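Local structure of histidine acid phosphatase (Bifidobacterium longum subsp. infantis, 6RXE) at residues R48-Y53 with Y309-I314; M42-S47 with A398-M403; G414-A419 with N431-G436. The protein probably hydrolyses phosphate esters of inositol polyphosphates such as inositol hexakisphosphate and of 2,3-bisphosphoglycerate, as a histidine acid phosphatase of the MINPP1 subfamily. All coordinates share one frame; numbering follows the deposited sequence.

Interaction 1: residues R48-Y53 with Y309-I314; sequences RGLSSY and YNLYII. With IHS (D-myo-inositol-hexasulphate), chain C.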
# COMPACT_ATOMS: atom_id res chain seq x y z
N ARG A 48 5.38 -2.32 7.88
CA ARG A 48 6.67 -2.87 7.49
C ARG A 48 7.77 -1.88 7.83
O ARG A 48 7.52 -0.71 8.11
CB ARG A 48 6.71 -3.18 5.98
CG ARG A 48 6.46 -1.94 5.11
CD ARG A 48 7.01 -2.13 3.69
NE ARG A 48 6.59 -1.07 2.78
CZ ARG A 48 7.19 0.12 2.70
NH1 ARG A 48 6.74 1.03 1.84
NH2 ARG A 48 8.23 0.41 3.48
N GLY A 49 9.01 -2.36 7.76
CA GLY A 49 10.15 -1.47 7.79
C GLY A 49 10.34 -0.82 6.44
O GLY A 49 9.50 -0.90 5.54
N LEU A 50 11.48 -0.16 6.29
CA LEU A 50 11.88 0.33 4.98
C LEU A 50 11.89 -0.82 3.98
O LEU A 50 12.27 -1.95 4.31
CB LEU A 50 13.26 0.97 5.06
CG LEU A 50 13.35 2.30 5.81
CD1 LEU A 50 14.80 2.71 5.96
CD2 LEU A 50 12.56 3.39 5.09
N SER A 51 11.47 -0.54 2.74
CA SER A 51 11.42 -1.59 1.73
C SER A 51 12.80 -1.92 1.17
O SER A 51 13.00 -3.04 0.68
CB SER A 51 10.47 -1.22 0.59
OG SER A 51 10.85 -0.00 -0.02
N SER A 52 13.75 -0.99 1.24
CA SER A 52 15.12 -1.27 0.83
C SER A 52 16.05 -0.25 1.48
O SER A 52 15.61 0.73 2.09
CB SER A 52 15.28 -1.25 -0.70
OG SER A 52 15.02 0.03 -1.25
N TYR A 53 17.35 -0.50 1.35
CA TYR A 53 18.37 0.41 1.86
C TYR A 53 18.47 1.56 0.86
O TYR A 53 19.26 1.52 -0.09
CB TYR A 53 19.69 -0.33 2.05
CG TYR A 53 20.83 0.47 2.63
CD1 TYR A 53 20.67 1.21 3.80
CD2 TYR A 53 22.09 0.44 2.04
CE1 TYR A 53 21.72 1.94 4.34
CE2 TYR A 53 23.14 1.16 2.57
CZ TYR A 53 22.96 1.90 3.72
OH TYR A 53 24.01 2.62 4.24
N TYR A 309 11.67 12.93 5.46
CA TYR A 309 10.25 12.76 5.76
C TYR A 309 9.84 11.29 5.69
O TYR A 309 9.03 10.83 6.50
CB TYR A 309 9.42 13.60 4.80
CG TYR A 309 7.94 13.28 4.83
CD1 TYR A 309 7.16 13.61 5.94
CD2 TYR A 309 7.33 12.66 3.75
CE1 TYR A 309 5.81 13.32 5.97
CE2 TYR A 309 5.98 12.36 3.78
CZ TYR A 309 5.23 12.70 4.88
OH TYR A 309 3.89 12.39 4.90
N ASN A 310 10.39 10.55 4.72
CA ASN A 310 10.07 9.13 4.60
C ASN A 310 10.56 8.35 5.81
O ASN A 310 9.91 7.40 6.25
CB ASN A 310 10.67 8.56 3.32
CG ASN A 310 9.67 8.50 2.20
OD1 ASN A 310 8.75 7.68 2.23
ND2 ASN A 310 9.83 9.37 1.21
N LEU A 311 11.71 8.74 6.35
CA LEU A 311 12.16 8.09 7.58
C LEU A 311 11.25 8.43 8.75
O LEU A 311 10.89 7.56 9.56
CB LEU A 311 13.61 8.48 7.89
CG LEU A 311 14.67 7.98 6.91
CD1 LEU A 311 16.05 8.32 7.42
CD2 LEU A 311 14.53 6.49 6.69
N TYR A 312 10.84 9.70 8.84
CA TYR A 312 9.90 10.11 9.88
C TYR A 312 8.61 9.30 9.81
O TYR A 312 8.09 8.86 10.84
CB TYR A 312 9.64 11.62 9.78
CG TYR A 312 8.35 12.12 10.40
CD1 TYR A 312 8.15 12.07 11.77
CD2 TYR A 312 7.37 12.71 9.61
CE1 TYR A 312 6.97 12.55 12.34
CE2 TYR A 312 6.19 13.20 10.17
CZ TYR A 312 6.00 13.11 11.53
OH TYR A 312 4.84 13.59 12.09
N ILE A 313 8.10 9.05 8.60
CA ILE A 313 6.82 8.34 8.50
C ILE A 313 6.98 6.84 8.67
O ILE A 313 6.08 6.19 9.23
CB ILE A 313 6.08 8.68 7.19
CG1 ILE A 313 6.87 8.24 5.96
CG2 ILE A 313 5.73 10.16 7.13
CD1 ILE A 313 6.16 8.53 4.66
N ILE A 314 8.10 6.25 8.23
CA ILE A 314 8.25 4.81 8.42
C ILE A 314 8.47 4.50 9.90
O ILE A 314 8.14 3.40 10.35
CB ILE A 314 9.39 4.24 7.56
CG1 ILE A 314 9.24 2.72 7.43
CG2 ILE A 314 10.75 4.58 8.16
CD1 ILE A 314 7.98 2.30 6.72
C1 IHS C . 7.70 1.50 -3.75
O1 IHS C . 8.92 2.16 -4.05
S1 IHS C . 8.84 3.30 -5.04
C2 IHS C . 7.21 2.00 -2.41
O2 IHS C . 7.69 4.19 -4.71
S2 IHS C . 8.82 2.92 -0.65
C3 IHS C . 5.90 1.30 -2.04
O3 IHS C . 10.13 4.05 -5.07
S3 IHS C . 4.46 2.84 -0.70
C4 IHS C . 6.01 -0.22 -2.05
O4 IHS C . 8.76 2.78 -6.47
S4 IHS C . 4.32 -1.61 -0.69
C5 IHS C . 6.65 -0.75 -3.33
S5 IHS C . 6.28 -3.16 -4.09
C6 IHS C . 7.92 -0.01 -3.72
S6 IHS C . 9.69 -1.04 -5.11
O12 IHS C . 8.21 1.73 -1.44
O13 IHS C . 5.49 1.71 -0.76
O14 IHS C . 4.66 -0.79 -1.94
O15 IHS C . 6.97 -2.15 -3.15
O16 IHS C . 8.32 -0.46 -4.99
O22 IHS C . 8.89 4.19 -1.45
O23 IHS C . 5.10 4.18 -1.05
O24 IHS C . 2.81 -1.61 -0.50
O25 IHS C . 6.99 -3.23 -5.42
O26 IHS C . 9.77 -2.41 -4.50
O32 IHS C . 10.21 2.53 -0.15
O33 IHS C . 3.28 2.55 -1.60
O34 IHS C . 5.02 -1.11 0.55
O35 IHS C . 4.84 -2.85 -4.25
O36 IHS C . 10.74 -0.12 -4.51
O42 IHS C . 7.92 3.34 0.48
O43 IHS C . 3.82 2.88 0.69
O44 IHS C . 4.88 -3.00 -0.78
O45 IHS C . 6.47 -4.55 -3.59
O46 IHS C . 10.12 -1.06 -6.56

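Interaction 2: residues M42-S47 with A398-M403; sequences MARHGS and AHAETM. With IHS (D-myo-inositol-hexasulphate), chain C.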
# COMPACT_ATOMS: atom_id res chain seq x y z
N MET A 42 -9.10 -8.34 -0.52
CA MET A 42 -7.72 -8.03 -0.87
C MET A 42 -7.22 -6.98 0.12
O MET A 42 -7.84 -5.93 0.28
CB MET A 42 -7.58 -7.51 -2.30
CG MET A 42 -6.12 -7.38 -2.74
SD MET A 42 -5.25 -5.89 -2.15
CE MET A 42 -6.11 -4.61 -3.06
N ALA A 43 -6.10 -7.28 0.77
CA ALA A 43 -5.55 -6.42 1.80
C ALA A 43 -4.09 -6.11 1.49
O ALA A 43 -3.34 -6.99 1.06
CB ALA A 43 -5.65 -7.09 3.18
N ARG A 44 -3.70 -4.86 1.71
CA ARG A 44 -2.28 -4.55 1.71
C ARG A 44 -1.60 -5.26 2.87
O ARG A 44 -2.22 -5.56 3.90
CB ARG A 44 -2.05 -3.04 1.80
CG ARG A 44 -0.58 -2.64 1.71
CD ARG A 44 -0.36 -1.14 1.87
NE ARG A 44 1.05 -0.81 1.70
CZ ARG A 44 1.58 0.37 1.98
NH1 ARG A 44 0.82 1.35 2.44
NH2 ARG A 44 2.88 0.57 1.79
N HIS A 45 -0.31 -5.56 2.70
CA HIS A 45 0.49 -6.01 3.82
C HIS A 45 0.39 -5.03 4.98
O HIS A 45 0.14 -3.83 4.79
CB HIS A 45 1.96 -6.16 3.39
CG HIS A 45 2.58 -4.86 3.00
ND1 HIS A 45 2.97 -3.91 3.92
CD2 HIS A 45 2.88 -4.34 1.78
CE1 HIS A 45 3.48 -2.86 3.28
NE2 HIS A 45 3.43 -3.10 1.99
N GLY A 46 0.56 -5.53 6.20
CA GLY A 46 0.58 -4.68 7.36
C GLY A 46 1.88 -3.88 7.46
O GLY A 46 2.75 -3.94 6.59
N SER A 47 1.98 -3.11 8.55
CA SER A 47 3.14 -2.25 8.77
C SER A 47 4.44 -3.00 8.54
O SER A 47 4.60 -4.16 8.93
CB SER A 47 3.12 -1.68 10.19
OG SER A 47 2.09 -0.72 10.35
N ALA A 398 -1.50 -8.34 -0.62
CA ALA A 398 -0.77 -7.65 -1.68
C ALA A 398 -0.19 -6.32 -1.20
O ALA A 398 0.41 -6.26 -0.12
CB ALA A 398 -1.67 -7.43 -2.89
N HIS A 399 -0.38 -5.25 -1.97
CA HIS A 399 0.46 -4.07 -1.86
C HIS A 399 -0.34 -2.79 -2.04
O HIS A 399 -1.48 -2.80 -2.51
CB HIS A 399 1.60 -4.13 -2.89
CG HIS A 399 2.42 -5.37 -2.80
ND1 HIS A 399 3.54 -5.47 -2.01
CD2 HIS A 399 2.26 -6.59 -3.38
CE1 HIS A 399 4.05 -6.68 -2.11
NE2 HIS A 399 3.29 -7.38 -2.93
N ALA A 400 0.29 -1.67 -1.68
CA ALA A 400 -0.27 -0.37 -1.99
C ALA A 400 -0.39 -0.17 -3.49
O ALA A 400 -1.35 0.45 -3.97
CB ALA A 400 0.59 0.74 -1.38
N GLU A 401 0.57 -0.70 -4.25
CA GLU A 401 0.50 -0.66 -5.71
C GLU A 401 -0.65 -1.49 -6.25
O GLU A 401 -1.01 -1.34 -7.42
CB GLU A 401 1.80 -1.17 -6.34
CG GLU A 401 3.08 -0.76 -5.64
CD GLU A 401 3.34 0.72 -5.70
OE1 GLU A 401 2.81 1.36 -6.62
OE2 GLU A 401 4.11 1.23 -4.85
N THR A 402 -1.21 -2.40 -5.44
CA THR A 402 -2.41 -3.14 -5.79
C THR A 402 -3.67 -2.36 -5.40
O THR A 402 -4.63 -2.29 -6.18
CB THR A 402 -2.42 -4.51 -5.10
OG1 THR A 402 -1.10 -5.05 -5.06
CG2 THR A 402 -3.33 -5.49 -5.84
N MET A 403 -3.65 -1.73 -4.22
CA MET A 403 -4.84 -1.09 -3.68
C MET A 403 -5.15 0.23 -4.39
O MET A 403 -6.32 0.55 -4.62
CB MET A 403 -4.68 -0.87 -2.17
CG MET A 403 -5.87 -0.20 -1.48
SD MET A 403 -7.40 -1.16 -1.56
CE MET A 403 -7.05 -2.45 -0.36
C1 IHS C . 7.70 1.50 -3.75
O1 IHS C . 8.92 2.16 -4.05
S1 IHS C . 8.84 3.30 -5.04
C2 IHS C . 7.21 2.00 -2.41
O2 IHS C . 7.69 4.19 -4.71
S2 IHS C . 8.82 2.92 -0.65
C3 IHS C . 5.90 1.30 -2.04
O3 IHS C . 10.13 4.05 -5.07
S3 IHS C . 4.46 2.84 -0.70
C4 IHS C . 6.01 -0.22 -2.05
O4 IHS C . 8.76 2.78 -6.47
S4 IHS C . 4.32 -1.61 -0.69
C5 IHS C . 6.65 -0.75 -3.33
S5 IHS C . 6.28 -3.16 -4.09
C6 IHS C . 7.92 -0.01 -3.72
S6 IHS C . 9.69 -1.04 -5.11
O12 IHS C . 8.21 1.73 -1.44
O13 IHS C . 5.49 1.71 -0.76
O14 IHS C . 4.66 -0.79 -1.94
O15 IHS C . 6.97 -2.15 -3.15
O16 IHS C . 8.32 -0.46 -4.99
O22 IHS C . 8.89 4.19 -1.45
O23 IHS C . 5.10 4.18 -1.05
O24 IHS C . 2.81 -1.61 -0.50
O25 IHS C . 6.99 -3.23 -5.42
O26 IHS C . 9.77 -2.41 -4.50
O32 IHS C . 10.21 2.53 -0.15
O33 IHS C . 3.28 2.55 -1.60
O34 IHS C . 5.02 -1.11 0.55
O35 IHS C . 4.84 -2.85 -4.25
O36 IHS C . 10.74 -0.12 -4.51
O42 IHS C . 7.92 3.34 0.48
O43 IHS C . 3.82 2.88 0.69
O44 IHS C . 4.88 -3.00 -0.78
O45 IHS C . 6.47 -4.55 -3.59
O46 IHS C . 10.12 -1.06 -6.56

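Interaction 3: residues G414-A419 with N431-G436; sequences GSTQQA and NNEWRG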
# COMPACT_ATOMS: atom_id res chain seq x y z
N GLY A 414 -12.62 8.40 -1.64
CA GLY A 414 -11.28 8.93 -1.71
C GLY A 414 -10.68 8.84 -3.10
O GLY A 414 -9.80 9.64 -3.43
N SER A 415 -11.13 7.89 -3.92
CA SER A 415 -10.54 7.64 -5.23
C SER A 415 -11.53 7.89 -6.35
O SER A 415 -11.44 7.28 -7.42
CB SER A 415 -9.98 6.22 -5.31
OG SER A 415 -8.99 5.99 -4.33
N THR A 416 -12.49 8.79 -6.15
CA THR A 416 -13.51 9.05 -7.16
C THR A 416 -13.18 10.23 -8.06
O THR A 416 -13.87 10.43 -9.06
CB THR A 416 -14.87 9.30 -6.50
OG1 THR A 416 -14.82 10.54 -5.78
CG2 THR A 416 -15.23 8.18 -5.53
N GLN A 417 -12.14 11.01 -7.74
CA GLN A 417 -11.96 12.33 -8.32
C GLN A 417 -10.62 12.41 -9.05
O GLN A 417 -9.56 12.41 -8.42
CB GLN A 417 -12.05 13.40 -7.24
CG GLN A 417 -12.19 14.81 -7.75
CD GLN A 417 -12.22 15.82 -6.62
OE1 GLN A 417 -12.03 15.47 -5.45
NE2 GLN A 417 -12.45 17.08 -6.96
N GLN A 418 -10.67 12.50 -10.37
CA GLN A 418 -9.46 12.70 -11.15
C GLN A 418 -9.09 14.18 -11.15
O GLN A 418 -9.94 15.05 -10.99
CB GLN A 418 -9.67 12.21 -12.59
CG GLN A 418 -9.40 10.73 -12.76
CD GLN A 418 -9.63 10.25 -14.18
OE1 GLN A 418 -10.62 10.62 -14.82
NE2 GLN A 418 -8.71 9.45 -14.68
N ALA A 419 -7.79 14.45 -11.29
CA ALA A 419 -7.31 15.82 -11.35
C ALA A 419 -7.50 16.38 -12.76
O ALA A 419 -7.71 15.63 -13.71
CB ALA A 419 -5.84 15.88 -10.95
N ASN A 431 -8.30 20.70 -3.47
CA ASN A 431 -9.22 20.45 -4.58
C ASN A 431 -9.53 18.97 -4.80
O ASN A 431 -10.29 18.65 -5.71
CB ASN A 431 -8.68 21.09 -5.88
CG ASN A 431 -7.45 20.39 -6.45
OD1 ASN A 431 -7.08 19.28 -6.05
ND2 ASN A 431 -6.80 21.05 -7.41
N ASN A 432 -8.97 18.07 -3.99
CA ASN A 432 -9.12 16.64 -4.26
C ASN A 432 -9.21 15.87 -2.95
O ASN A 432 -8.54 16.20 -1.97
CB ASN A 432 -7.95 16.12 -5.10
CG ASN A 432 -8.28 14.82 -5.79
OD1 ASN A 432 -8.57 13.82 -5.15
ND2 ASN A 432 -8.25 14.84 -7.12
N GLU A 433 -10.04 14.82 -2.96
CA GLU A 433 -10.30 14.03 -1.76
C GLU A 433 -9.23 12.97 -1.49
O GLU A 433 -9.18 12.44 -0.38
CB GLU A 433 -11.66 13.35 -1.88
CG GLU A 433 -11.67 12.25 -2.93
CD GLU A 433 -13.06 11.81 -3.33
OE1 GLU A 433 -14.01 12.60 -3.17
OE2 GLU A 433 -13.21 10.65 -3.80
N TRP A 434 -8.39 12.65 -2.47
CA TRP A 434 -7.45 11.55 -2.34
C TRP A 434 -6.41 11.82 -1.26
O TRP A 434 -5.75 12.86 -1.26
CB TRP A 434 -6.75 11.31 -3.68
CG TRP A 434 -6.17 9.94 -3.87
CD1 TRP A 434 -6.74 8.88 -4.52
CD2 TRP A 434 -4.87 9.49 -3.43
NE1 TRP A 434 -5.89 7.81 -4.52
CE2 TRP A 434 -4.74 8.15 -3.85
CE3 TRP A 434 -3.82 10.09 -2.73
CZ2 TRP A 434 -3.59 7.39 -3.58
CZ3 TRP A 434 -2.69 9.34 -2.46
CH2 TRP A 434 -2.58 8.00 -2.89
N ARG A 435 -6.27 10.86 -0.34
CA ARG A 435 -5.21 10.88 0.66
C ARG A 435 -4.62 9.48 0.76
O ARG A 435 -5.35 8.49 0.83
CB ARG A 435 -5.72 11.30 2.05
CG ARG A 435 -6.41 12.64 2.10
CD ARG A 435 -5.42 13.80 2.00
NE ARG A 435 -6.10 15.06 2.26
CZ ARG A 435 -6.82 15.73 1.36
NH1 ARG A 435 -7.41 16.87 1.69
NH2 ARG A 435 -6.95 15.24 0.12
N GLY A 436 -3.28 9.39 0.78
CA GLY A 436 -2.65 8.09 0.93
C GLY A 436 -2.96 7.42 2.25
O GLY A 436 -3.08 6.19 2.32
O HOH W 1 -15.21 9.82 -2.01
O HOH W 2 -6.60 5.33 -5.80
O HOH W 3 -14.30 14.81 -4.23

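Interaction 1: residues R48-Y53 with Y309-I314
Ile314 turns CG1 opposite its backbone nitrogen (chi1 -162°), and the bend at chi2 (64°) carries CD1 to the loop backbone, 3.3 Å from Arg48 O. Arg48, with CG wedged between N and the carbonyl carbon (chi1 59°), stretches out from CG to NE and crosses the isoleucine at about a right angle. Ile314 CG2 lies 3.8 Å from Leu50 CD2, while Leu50 CD1 meets Leu311 CD2 at 3.9 Å; these side-chain contacts are apolar, though Ile314 CD1 also meets the backbone oxygens of Arg48 and Gly49. Arg48 O is buried against the CD1 methyl and has no polar partner in the model. Arg48 NH2 donates in the guanidinium plane to Gly49 O at 2.8 Å, which restrains the rotation of the group, and Ser51 CB covers the rim of one face. Towards the ligand, Arg48 NE reaches IHS O34 at 2.7 Å and Arg48 NH1 reaches IHS O42 at 2.9 Å, so one side chain bonds two sulfate groups. Ser51 OG donates to IHS O32 at 2.6 Å. Helix 75-95 and helix 55-68 close round the leucines and Ile314. Arg48 ends the RHGxR signature, the anion-binding loop of the histidine acid phosphatase active site.

Interaction 2: residues M42-S47 with A398-M403
Arg44 and Ala398 form a parallel beta bridge, in which Ala398 N donates to Ala43 O at 2.8 Å and His45 N to Ala398 O at 3.0 Å, the latter from well above the carbonyl plane. Met42, bent at chi2 and chi3, brings CE to 3.6 Å from Met403 CE and SD to the Ala398 methyl. Arg44 is fully extended, with Ala400 CB 3.4 Å above the centre of its guanidinium plane. Arg44 NE bonds IHS O24, and NH2 donates to IHS O34 at 160°; NH1 is held outside the pair by Ser12 O. His45 ND1 gives an almost straight bond (173°) to Gly46 O, which fixes the ring and aims NE2 at IHS O34, 2.9 Å away. His399 ND1 meets IHS O44 in its ring plane, with NE2 held by Ser138. A leucine in place of Arg44 would probably leave O24 and O34 with fewer donors and Ser12 O without its mate. Ala400 N, at the start of helix 400-410, donates to IHS O24 at 2.8 Å (170°). Donors from the RHG and HAE signatures thus converge on one sulfate, consistent with a phosphate site whose charge the helix start would help stabilise.

Interaction 3: residues G414-A419 with N431-G436
The amides of Gln417 and Asn432 lie stacked with their planes 25° apart, their side chains running antiparallel alongside one another. At the edge of the Trp434 ring, in its plane, is water 2; Phe354 of helix 339-357 meets the same indole edge-to-face, and Gly414 O approaches obliquely. The turn is an Asx turn: Asn432 OD1 accepts from Trp434 N at 2.9 Å, in the carbonyl plane and on a lone pair. The other end of that amide, Asn432 ND2, donates to Gln417 O at 3.1 Å from above the carbonyl plane, while Gln417 OE1 accepts from Glu433 N at 3.3 Å. The two loop segments are thus tied by one side-chain amide in each direction. Glu433, extended beyond CG, brings its carboxylate to the opposing backbone, where OE2 takes Thr416 N at 3.1 Å and Thr416 OG1 at 2.6 Å, both from the same face of its plane. A weak bond from Gly414 N and a donating water 1 complete the grip on this oxygen, so one carboxylate oxygen gathers donors from Gly414 and Thr416. Water 3 joins Gln417 OE1 to Glu433 OE1, donating to each. Where Gly414 O passes Trp434, its contact with CA is a CA-H...O approach of 3.2 Å. Ser415 OG and Trp434 NE1 are 3.6 Å apart, and water 2 spans them, accepting from NE1 at 2.9 Å.

Interactions 1 and 2 have centres about 16 Å apart and adjoin in sequence: 42-47 ends strand 35-44 and runs straight into 48-53. Along the chain, interaction 1 lies within the loop that interaction 2 closes, since helix 301-315 precedes strand 391-398 and helix 400-410. Interaction 3 follows in series, in the loop between helix 400-410 and helix 436-439, its centre about 19 Å from that of interaction 2 and about 24 Å from that of interaction 1. The first two both bind IHS, joining the sheet to the helical part of the fold across the ligand. Interaction 3 is not part of that grip, though the Trp434 side chain lies about 8 Å from IHS and packs on Met404 of helix 400-410.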